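Local coordinates for protein aeromonas extracellular serine protease (Aeromonas sobria, PDB 3WQB) that cleaves peptide bonds after paired basic residues, Lys-Lys or Lys-Arg, as a calcium-binding, kexin-like secreted serine protease and probable virulence factor, at residues V472-L486 and T525-Y539. The protein carries 1 engineered substitution. Residues are numbered along the deposited sequence; the frame is centred on the assembly and turned at random.
Sequences VEAVQVMVSLDHQRL and TKGLRDMRMLSNKFY
Val475, Val477 and Val479 pair antiparallel with Ser535, Met533 and Met531, each couple joined by two backbone hydrogen bonds. Next to Met531 a G1 beta bulge interrupts the ladder: Asp530 and Met531 both face Val479, and pairing resumes one residue out of step at Leu481 and Leu528. Asp530, with positive phi, turns the corner there, and its N-H is taken by Ser480 OG at 3.0 Å in a nearly straight bond (167°). Serine suits this place because its short hydroxyl reaches the N-H turned aside by the bulge; a water links OG to Asp530 OD1.

Apolar side chains line the face carrying the valines, whose beta-branched shape favours extended strands. Met533, bent at chi3 (-76°), swings its methyl against Val479, CE lying only 3.4 Å from CG2, a tight fit. Leu528 CD1 packs on Leu481 CD2 at 3.9 Å, while its other branch meets Leu486 CD2. Val475 CG2 reaches the Phe538 ring. This face looks into the beta sandwich of the P-domain, where Leu549, Trp547 and Leu493 cover the valines. On the other face, Gln476 NE2 lies over one face of the Arg532 guanidinium, the planes nearly parallel; their main polar partners are Ser251 and Pro248, and Arg532 forms a salt bridge with Asp197 of the protease domain.

Charges gather beyond the bulge. Arg529 NH1 and NH2 both reach Asp482 OD1, NH2 at 2.7 Å on the oxygen's syn lone pair and NH1 nearly along its C-O axis, while Lys526 NZ meets OD2 from above the carboxylate plane at 3.1 Å; aspartate's two oxygens thus serve the two cations separately. Gly527, lacking CB, brings its CA within 3.2 Å of Leu481 O, a CA-H...O contact. His483 N bonds Lys526 O, and its imidazole NE2 bonds the calcium ligand Asp553.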
loop_
_atom_site.group_PDB
_atom_site.type_symbol
_atom_site.label_atom_id
_atom_site.label_comp_id
_atom_site.label_asym_id
_atom_site.label_seq_id
_atom_site.Cartn_x
_atom_site.Cartn_y
_atom_site.Cartn_z
ATOM N N VAL A 472 11.455 17.057 10.281
ATOM C CA VAL A 472 11.008 15.702 9.992
ATOM C C VAL A 472 10.038 15.671 8.816
ATOM O O VAL A 472 9.163 16.536 8.683
ATOM C CB VAL A 472 10.307 15.071 11.222
ATOM C CG1 VAL A 472 9.781 13.676 10.892
ATOM C CG2 VAL A 472 11.240 15.007 12.421
ATOM N N GLU A 473 10.206 14.675 7.957
ATOM C CA GLU A 473 9.150 14.309 7.019
ATOM C C GLU A 473 8.519 13.009 7.498
ATOM O O GLU A 473 7.318 12.967 7.790
ATOM C CB GLU A 473 9.683 14.211 5.587
ATOM C CG GLU A 473 10.087 15.576 5.023
ATOM C CD GLU A 473 11.038 15.502 3.844
ATOM O OE1 GLU A 473 10.842 14.660 2.940
ATOM O OE2 GLU A 473 11.982 16.314 3.815
ATOM N N ALA A 474 9.322 11.949 7.612
ATOM C CA ALA A 474 8.811 10.676 8.096
ATOM C C ALA A 474 9.826 10.060 9.029
ATOM O O ALA A 474 11.013 10.424 9.008
ATOM C CB ALA A 474 8.509 9.732 6.930
ATOM N N VAL A 475 9.350 9.150 9.872
ATOM C CA VAL A 475 10.239 8.331 10.688
ATOM C C VAL A 475 9.979 6.855 10.434
ATOM O O VAL A 475 8.820 6.423 10.313
ATOM C CB VAL A 475 10.150 8.643 12.222
ATOM C CG1 VAL A 475 10.578 10.070 12.510
ATOM C CG2 VAL A 475 8.765 8.397 12.768
ATOM N N GLN A 476 11.062 6.089 10.356
ATOM C CA GLN A 476 10.996 4.642 10.300
ATOM C C GLN A 476 11.545 4.078 11.589
ATOM O O GLN A 476 12.498 4.618 12.168
ATOM C CB GLN A 476 11.808 4.095 9.133
ATOM C CG GLN A 476 11.266 4.476 7.767
ATOM C CD GLN A 476 12.236 4.145 6.662
ATOM O OE1 GLN A 476 13.421 4.467 6.758
ATOM N NE2 GLN A 476 11.742 3.521 5.595
ATOM N N VAL A 477 10.926 2.991 12.029
ATOM C CA VAL A 477 11.353 2.261 13.213
ATOM C C VAL A 477 11.433 0.781 12.858
ATOM O O VAL A 477 10.560 0.255 12.155
ATOM C CB VAL A 477 10.359 2.495 14.391
ATOM C CG1 VAL A 477 10.528 1.497 15.507
ATOM C CG2 VAL A 477 10.504 3.896 14.947
ATOM N N MET A 478 12.484 0.111 13.319
ATOM C CA MET A 478 12.513 -1.352 13.297
ATOM C C MET A 478 12.447 -1.828 14.730
ATOM O O MET A 478 13.051 -1.211 15.607
ATOM C CB MET A 478 13.773 -1.880 12.617
ATOM C CG MET A 478 13.774 -1.635 11.121
ATOM S SD MET A 478 15.203 -2.375 10.325
ATOM C CE MET A 478 16.561 -1.435 11.025
ATOM N N VAL A 479 11.685 -2.893 14.972
ATOM C CA VAL A 479 11.525 -3.443 16.331
ATOM C C VAL A 479 11.823 -4.937 16.352
ATOM O O VAL A 479 11.413 -5.684 15.452
ATOM C CB VAL A 479 10.103 -3.178 16.922
ATOM C CG1 VAL A 479 9.977 -3.784 18.328
ATOM C CG2 VAL A 479 9.814 -1.696 16.986
ATOM N N SER A 480 12.554 -5.350 17.385
ATOM C CA SER A 480 12.775 -6.762 17.676
ATOM C C SER A 480 12.353 -7.023 19.111
ATOM O O SER A 480 12.745 -6.298 20.024
ATOM C CB SER A 480 14.243 -7.141 17.471
ATOM O OG SER A 480 14.589 -6.965 16.107
ATOM N N LEU A 481 11.520 -8.045 19.294
ATOM C CA LEU A 481 11.029 -8.423 20.614
ATOM C C LEU A 481 10.559 -9.870 20.593
ATOM O O LEU A 481 10.267 -10.424 19.530
ATOM C CB LEU A 481 9.910 -7.474 21.089
ATOM C CG LEU A 481 8.616 -7.350 20.280
ATOM C CD1 LEU A 481 7.657 -8.500 20.589
ATOM C CD2 LEU A 481 7.946 -6.020 20.590
ATOM N N ASP A 482 10.486 -10.466 21.779
ATOM C CA ASP A 482 9.833 -11.762 21.957
ATOM C C ASP A 482 8.525 -11.580 22.695
ATOM O O ASP A 482 8.463 -10.859 23.693
ATOM C CB ASP A 482 10.715 -12.712 22.766
ATOM C CG ASP A 482 11.952 -13.167 22.012
ATOM O OD1 ASP A 482 11.977 -13.102 20.764
ATOM O OD2 ASP A 482 12.900 -13.617 22.686
ATOM N N HIS A 483 7.480 -12.232 22.195
ATOM C CA HIS A 483 6.175 -12.243 22.846
ATOM C C HIS A 483 5.326 -13.338 22.231
ATOM O O HIS A 483 5.281 -13.489 21.008
ATOM C CB HIS A 483 5.469 -10.892 22.696
ATOM C CG HIS A 483 4.262 -10.743 23.562
ATOM N ND1 HIS A 483 3.042 -11.295 23.240
ATOM C CD2 HIS A 483 4.082 -10.087 24.732
ATOM C CE1 HIS A 483 2.167 -11.007 24.187
ATOM N NE2 HIS A 483 2.770 -10.268 25.101
ATOM N N GLN A 484 4.654 -14.099 23.090
ATOM C CA GLN A 484 3.926 -15.294 22.669
ATOM C C GLN A 484 2.554 -15.049 22.019
ATOM O O GLN A 484 1.984 -15.964 21.434
ATOM C CB GLN A 484 3.760 -16.261 23.846
ATOM C CG GLN A 484 5.047 -16.849 24.394
ATOM C CD GLN A 484 4.836 -17.511 25.741
ATOM O OE1 GLN A 484 4.076 -17.019 26.583
ATOM N NE2 GLN A 484 5.509 -18.636 25.952
ATOM N N ARG A 485 2.022 -13.837 22.141
ATOM C CA ARG A 485 0.759 -13.471 21.490
ATOM C C ARG A 485 0.828 -12.053 20.926
ATOM O O ARG A 485 0.314 -11.091 21.502
ATOM C CB ARG A 485 -0.435 -13.666 22.433
ATOM C CG ARG A 485 -1.774 -13.476 21.738
ATOM C CD ARG A 485 -2.950 -13.994 22.555
ATOM N NE ARG A 485 -3.288 -13.099 23.656
ATOM C CZ ARG A 485 -4.495 -13.003 24.206
ATOM N NH1 ARG A 485 -5.501 -13.772 23.779
ATOM N NH2 ARG A 485 -4.693 -12.129 25.190
ATOM N N LEU A 486 1.463 -11.942 19.764
ATOM C CA LEU A 486 1.806 -10.643 19.184
ATOM C C LEU A 486 0.696 -9.596 19.117
ATOM O O LEU A 486 0.963 -8.428 19.375
ATOM C CB LEU A 486 2.470 -10.797 17.806
ATOM C CG LEU A 486 3.904 -11.335 17.824
ATOM C CD1 LEU A 486 4.318 -11.761 16.430
ATOM C CD2 LEU A 486 4.883 -10.315 18.400
ATOM N N THR A 525 7.168 -18.370 14.986
ATOM C CA THR A 525 7.370 -16.957 15.310
ATOM C C THR A 525 7.555 -16.717 16.813
ATOM O O THR A 525 6.628 -16.910 17.604
ATOM C CB THR A 525 6.210 -16.093 14.755
ATOM O OG1 THR A 525 6.197 -16.186 13.325
ATOM C CG2 THR A 525 6.359 -14.628 15.167
ATOM N N LYS A 526 8.757 -16.281 17.180
ATOM C CA LYS A 526 9.113 -15.966 18.560
ATOM C C LYS A 526 8.638 -14.571 18.923
ATOM O O LYS A 526 8.410 -14.255 20.097
ATOM C CB LYS A 526 10.629 -16.020 18.735
ATOM C CG LYS A 526 11.229 -17.415 18.741
ATOM C CD LYS A 526 12.615 -17.378 19.373
ATOM C CE LYS A 526 12.543 -17.011 20.856
ATOM N NZ LYS A 526 13.753 -16.278 21.315
ATOM N N GLY A 527 8.495 -13.736 17.899
ATOM C CA GLY A 527 8.118 -12.347 18.083
ATOM C C GLY A 527 8.446 -11.549 16.838
ATOM O O GLY A 527 8.285 -12.030 15.720
ATOM N N LEU A 528 8.912 -10.326 17.037
ATOM C CA LEU A 528 9.272 -9.445 15.932
ATOM C C LEU A 528 10.770 -9.483 15.739
ATOM O O LEU A 528 11.512 -9.512 16.714
ATOM C CB LEU A 528 8.842 -8.008 16.231
ATOM C CG LEU A 528 7.367 -7.739 16.551
ATOM C CD1 LEU A 528 7.147 -6.246 16.730
ATOM C CD2 LEU A 528 6.451 -8.303 15.474
ATOM N N ARG A 529 11.198 -9.488 14.481
ATOM C CA ARG A 529 12.617 -9.447 14.136
ATOM C C ARG A 529 12.809 -8.388 13.055
ATOM O O ARG A 529 12.464 -8.614 11.888
ATOM C CB ARG A 529 13.113 -10.819 13.645
ATOM C CG ARG A 529 13.178 -11.925 14.717
ATOM C CD ARG A 529 14.115 -11.544 15.860
ATOM N NE ARG A 529 14.265 -12.597 16.867
ATOM C CZ ARG A 529 13.473 -12.747 17.927
ATOM N NH1 ARG A 529 12.449 -11.924 18.135
ATOM N NH2 ARG A 529 13.705 -13.723 18.787
ATOM N N ASP A 530 13.318 -7.223 13.455
ATOM C CA ASP A 530 13.478 -6.070 12.550
ATOM C C ASP A 530 12.190 -5.776 11.771
ATOM O O ASP A 530 12.213 -5.531 10.561
ATOM C CB ASP A 530 14.644 -6.271 11.569
ATOM C CG ASP A 530 16.010 -6.262 12.237
ATOM O OD1 ASP A 530 16.161 -5.680 13.329
ATOM O OD2 ASP A 530 16.945 -6.835 11.632
ATOM N N MET A 531 11.056 -5.826 12.463
ATOM C CA MET A 531 9.808 -5.455 11.816
ATOM C C MET A 531 9.784 -3.944 11.643
ATOM O O MET A 531 9.970 -3.207 12.606
ATOM C CB MET A 531 8.590 -5.907 12.608
ATOM C CG MET A 531 7.318 -5.600 11.843
ATOM S SD MET A 531 5.816 -5.975 12.715
ATOM C CE MET A 531 4.748 -4.690 12.082
ATOM N N ARG A 532 9.558 -3.494 10.413
ATOM C CA ARG A 532 9.622 -2.070 10.104
ATOM C C ARG A 532 8.241 -1.424 10.125
ATOM O O ARG A 532 7.244 -2.022 9.676
ATOM C CB ARG A 532 10.313 -1.821 8.759
ATOM C CG ARG A 532 10.714 -0.365 8.541
ATOM C CD ARG A 532 11.451 -0.162 7.242
ATOM N NE ARG A 532 10.636 -0.620 6.121
ATOM C CZ ARG A 532 11.088 -0.829 4.891
ATOM N NH1 ARG A 532 12.368 -0.625 4.608
ATOM N NH2 ARG A 532 10.253 -1.252 3.947
ATOM N N MET A 533 8.195 -0.208 10.675
ATOM C CA MET A 533 6.983 0.603 10.682
ATOM C C MET A 533 7.358 2.038 10.332
ATOM O O MET A 533 8.492 2.471 10.578
ATOM C CB MET A 533 6.306 0.554 12.051
ATOM C CG MET A 533 5.794 -0.824 12.428
ATOM S SD MET A 533 5.694 -1.111 14.210
ATOM C CE MET A 533 7.417 -1.364 14.592
ATOM N N LEU A 534 6.419 2.772 9.741
ATOM C CA LEU A 534 6.644 4.177 9.417
ATOM C C LEU A 534 5.532 5.032 10.019
ATOM O O LEU A 534 4.384 4.590 10.113
ATOM C CB LEU A 534 6.729 4.362 7.896
ATOM C CG LEU A 534 6.941 5.800 7.407
ATOM C CD1 LEU A 534 7.862 5.837 6.214
ATOM C CD2 LEU A 534 5.625 6.512 7.078
ATOM N N SER A 535 5.878 6.244 10.440
ATOM C CA SER A 535 4.866 7.220 10.817
ATOM C C SER A 535 5.035 8.532 10.074
ATOM O O SER A 535 6.153 9.053 9.933
ATOM C CB SER A 535 4.873 7.490 12.315
ATOM O OG SER A 535 3.949 8.518 12.611
ATOM N N ASN A 536 3.901 9.071 9.631
ATOM C CA ASN A 536 3.823 10.393 9.026
ATOM C C ASN A 536 3.404 11.481 10.017
ATOM O O ASN A 536 3.357 12.669 9.666
ATOM C CB ASN A 536 2.846 10.364 7.853
ATOM C CG ASN A 536 3.363 9.554 6.689
ATOM O OD1 ASN A 536 4.521 9.710 6.289
ATOM N ND2 ASN A 536 2.506 8.703 6.115
ATOM N N LYS A 537 3.067 11.073 11.243
ATOM C CA LYS A 537 2.487 11.984 12.232
ATOM C C LYS A 537 3.341 13.199 12.574
ATOM O O LYS A 537 2.808 14.232 12.996
ATOM C CB LYS A 537 2.146 11.193 13.497
ATOM C CG LYS A 537 1.692 12.013 14.691
ATOM C CD LYS A 537 0.345 12.694 14.443
ATOM C CE LYS A 537 -0.107 13.485 15.663
ATOM N NZ LYS A 537 -0.427 12.615 16.828
ATOM N N PHE A 538 4.652 13.069 12.397
ATOM C CA PHE A 538 5.598 14.070 12.889
ATOM C C PHE A 538 6.030 15.077 11.823
ATOM O O PHE A 538 6.947 15.865 12.032
ATOM C CB PHE A 538 6.807 13.371 13.517
ATOM C CG PHE A 538 6.429 12.320 14.509
ATOM C CD1 PHE A 538 5.974 12.671 15.770
ATOM C CD2 PHE A 538 6.523 10.966 14.181
ATOM C CE1 PHE A 538 5.612 11.693 16.693
ATOM C CE2 PHE A 538 6.161 9.978 15.102
ATOM C CZ PHE A 538 5.712 10.349 16.359
ATOM N N TYR A 539 5.348 15.058 10.683
ATOM C CA TYR A 539 5.697 15.907 9.555
ATOM C C TYR A 539 5.808 17.370 9.959
ATOM O O TYR A 539 4.845 17.971 10.447
ATOM C CB TYR A 539 4.640 15.742 8.462
ATOM C CG TYR A 539 5.028 16.317 7.123
ATOM C CD1 TYR A 539 5.613 15.512 6.150
ATOM C CD2 TYR A 539 4.820 17.672 6.828
ATOM C CE1 TYR A 539 5.973 16.035 4.915
ATOM C CE2 TYR A 539 5.181 18.203 5.586
ATOM C CZ TYR A 539 5.748 17.375 4.636
ATOM O OH TYR A 539 6.110 17.881 3.410
HETATM O O HOH W 1 6.561 11.782 10.554
HETATM O O HOH W 2 5.549 12.110 5.746
HETATM O O HOH W 3 14.920 -4.319 15.342
#